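Local coordinates for N-acetyltransferase domain-containing protein (Deinococcus radiodurans, PDB 3S6F) that binds coenzyme A and, as a member of the GNAT family, probably transfers acetyl groups to an amine substrate, at the interface of chains A and B. Sequence-based numbering; all coordinates share one arbitrary frame. Chains: chain A/B, Hypothetical acetyltransferase.

The interface of chains A and B. Residues chain A 31, 35, 39, 43, 78, 138-139, 141; chain B 69, 71-72.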
loop_
_atom_site.group_PDB
_atom_site.type_symbol
_atom_site.label_atom_id
_atom_site.label_comp_id
_atom_site.label_asym_id
_atom_site.label_seq_id
_atom_site.Cartn_x
_atom_site.Cartn_y
_atom_site.Cartn_z
ATOM N N TRP A 31 17.414 -3.701 -11.420
ATOM C CA TRP A 31 16.295 -3.085 -12.115
ATOM C C TRP A 31 16.743 -2.649 -13.499
ATOM O O TRP A 31 17.728 -1.943 -13.623
ATOM C CB TRP A 31 15.776 -1.868 -11.374
ATOM C CG TRP A 31 15.014 -2.180 -10.103
ATOM C CD1 TRP A 31 15.326 -3.089 -9.115
ATOM C CD2 TRP A 31 13.823 -1.525 -9.684
ATOM N NE1 TRP A 31 14.377 -3.036 -8.124
ATOM C CE2 TRP A 31 13.436 -2.102 -8.456
ATOM C CE3 TRP A 31 13.035 -0.505 -10.215
ATOM C CZ2 TRP A 31 12.301 -1.701 -7.776
ATOM C CZ3 TRP A 31 11.899 -0.120 -9.533
ATOM C CH2 TRP A 31 11.541 -0.722 -8.336
ATOM N N PRO A 35 14.524 4.147 -10.947
ATOM C CA PRO A 35 14.530 5.547 -10.526
ATOM C C PRO A 35 15.942 6.027 -10.279
ATOM O O PRO A 35 16.785 5.306 -9.758
ATOM C CB PRO A 35 13.757 5.516 -9.189
ATOM C CG PRO A 35 12.855 4.324 -9.340
ATOM C CD PRO A 35 13.716 3.316 -10.042
ATOM N N THR A 39 14.998 10.850 -8.085
ATOM C CA THR A 39 13.668 10.305 -7.984
ATOM C C THR A 39 13.452 9.559 -6.681
ATOM O O THR A 39 12.387 9.655 -6.070
ATOM C CB THR A 39 13.306 9.469 -9.219
ATOM O OG1 THR A 39 13.365 10.358 -10.348
ATOM C CG2 THR A 39 11.907 8.859 -9.097
ATOM N N ILE A 43 10.530 9.947 -3.977
ATOM C CA ILE A 43 9.746 8.814 -3.476
ATOM C C ILE A 43 9.698 8.799 -1.951
ATOM O O ILE A 43 8.642 8.657 -1.347
ATOM C CB ILE A 43 10.308 7.471 -4.065
ATOM C CG1 ILE A 43 10.009 7.374 -5.556
ATOM C CG2 ILE A 43 9.754 6.278 -3.309
ATOM C CD1 ILE A 43 10.790 6.284 -6.285
ATOM N N LEU A 78 9.023 -0.829 -1.022
ATOM C CA LEU A 78 10.455 -1.020 -1.271
ATOM C C LEU A 78 11.210 -1.285 0.005
ATOM O O LEU A 78 11.025 -0.580 1.002
ATOM C CB LEU A 78 11.056 0.214 -1.950
ATOM C CG LEU A 78 10.458 0.683 -3.272
ATOM C CD1 LEU A 78 11.009 2.073 -3.619
ATOM C CD2 LEU A 78 10.694 -0.335 -4.403
ATOM N N ASN A 138 7.002 2.873 -16.804
ATOM C CA ASN A 138 7.205 3.878 -15.757
ATOM C C ASN A 138 7.989 3.388 -14.576
ATOM O O ASN A 138 7.935 3.949 -13.465
ATOM C CB ASN A 138 5.857 4.421 -15.345
ATOM C CG ASN A 138 5.200 5.145 -16.503
ATOM O OD1 ASN A 138 5.886 5.802 -17.316
ATOM N ND2 ASN A 138 3.943 4.973 -16.636
ATOM N N GLN A 139 8.844 2.395 -14.809
ATOM C CA GLN A 139 9.708 1.866 -13.787
ATOM C C GLN A 139 10.644 2.895 -13.134
ATOM O O GLN A 139 11.027 2.713 -11.980
ATOM C CB GLN A 139 10.466 0.658 -14.344
ATOM C CG GLN A 139 11.258 -0.131 -13.293
ATOM C CD GLN A 139 11.906 -1.346 -13.949
ATOM O OE1 GLN A 139 12.991 -1.271 -14.459
ATOM N NE2 GLN A 139 11.176 -2.495 -14.002
ATOM N N GLY A 141 9.839 5.942 -12.460
ATOM C CA GLY A 141 9.013 6.877 -11.694
ATOM C C GLY A 141 8.314 7.887 -12.548
ATOM O O GLY A 141 8.820 8.285 -13.590
ATOM N N ASP B 69 2.129 6.883 -3.410
ATOM C CA ASP B 69 3.107 7.954 -3.357
ATOM C C ASP B 69 3.080 8.842 -4.608
ATOM O O ASP B 69 3.833 9.790 -4.666
ATOM C CB ASP B 69 4.519 7.433 -3.052
ATOM C CG ASP B 69 5.099 6.495 -4.080
ATOM O OD1 ASP B 69 4.630 6.501 -5.258
ATOM O OD2 ASP B 69 6.013 5.717 -3.683
ATOM N N ILE B 71 4.281 8.442 -7.405
ATOM C CA ILE B 71 5.507 8.401 -8.201
ATOM C C ILE B 71 5.848 7.005 -8.667
ATOM O O ILE B 71 6.248 6.828 -9.835
ATOM C CB ILE B 71 6.720 8.992 -7.451
ATOM C CG1 ILE B 71 6.479 10.442 -7.058
ATOM C CG2 ILE B 71 8.024 8.855 -8.254
ATOM C CD1 ILE B 71 7.496 11.017 -6.054
ATOM N N LEU B 72 5.739 6.015 -7.783
ATOM C CA LEU B 72 6.157 4.646 -8.100
ATOM C C LEU B 72 5.163 3.587 -7.668
ATOM O O LEU B 72 5.104 2.539 -8.320
ATOM C CB LEU B 72 7.523 4.346 -7.504
ATOM C CG LEU B 72 8.284 3.175 -8.149
ATOM C CD1 LEU B 72 8.814 3.565 -9.516
ATOM C CD2 LEU B 72 9.400 2.661 -7.208
HETATM O O HOH W 1 6.992 6.381 -1.136
HETATM O O HOH W 2 5.878 4.951 -11.829
#
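B:Leu72 and A:Ile43 bury the most surface in this patch, 47 and 46 Å², and their side chains meet at a slant, A:Ile43 CD1 lying 4.0 Å from B:Leu72 CD2. With CG anti to its backbone N (chi1 -159°), B:Leu72 sends its two methyls to different neighbours. The side chains of B:Leu72 and A:Leu78 cross at about a right angle, CD2 meeting A:Leu78 CD1, with the A:Trp31 ring at its tip, whereas CD1 points to the carbonyl of A:Gln139, 3.4 Å from O, and lies near A:Pro35 and A:Gly141. B:Ile71 passes obliquely against another part of A:Ile43: its CG2 sits 3.7 Å from A:Ile43 CG1 and also touches the A:Thr39 methyl.

Direct contacts join carbons, or a carbon and a polar atom, as where A:Gly141 CA lies 3.3 Å from B:Ile71 O; the polar links run through water. One water joins A:Ile43 O to B:Asp69 OD2, at 2.8 Å from each, and another joins A:Asn138 O to B:Ile71 O. B:Asp69 OD1 accepts from B:Leu72 N on its syn side (2.8 Å, 177° at H) and B:Ile71 N on its anti side, both tilted toward one carboxylate face. An alanine here would probably leave those amides without their acceptor, deprive the water on A:Ile43 O of its chain B mate and free the leucine's loop to shift.

Two-fold symmetry repeats the contact with chains exchanged; whether this dimer is biological the structure alone does not show. The B loop joining strands 60-68 and 73-75 inserts between A helix 37-46 and the A segment following 3-10 helix 136-138.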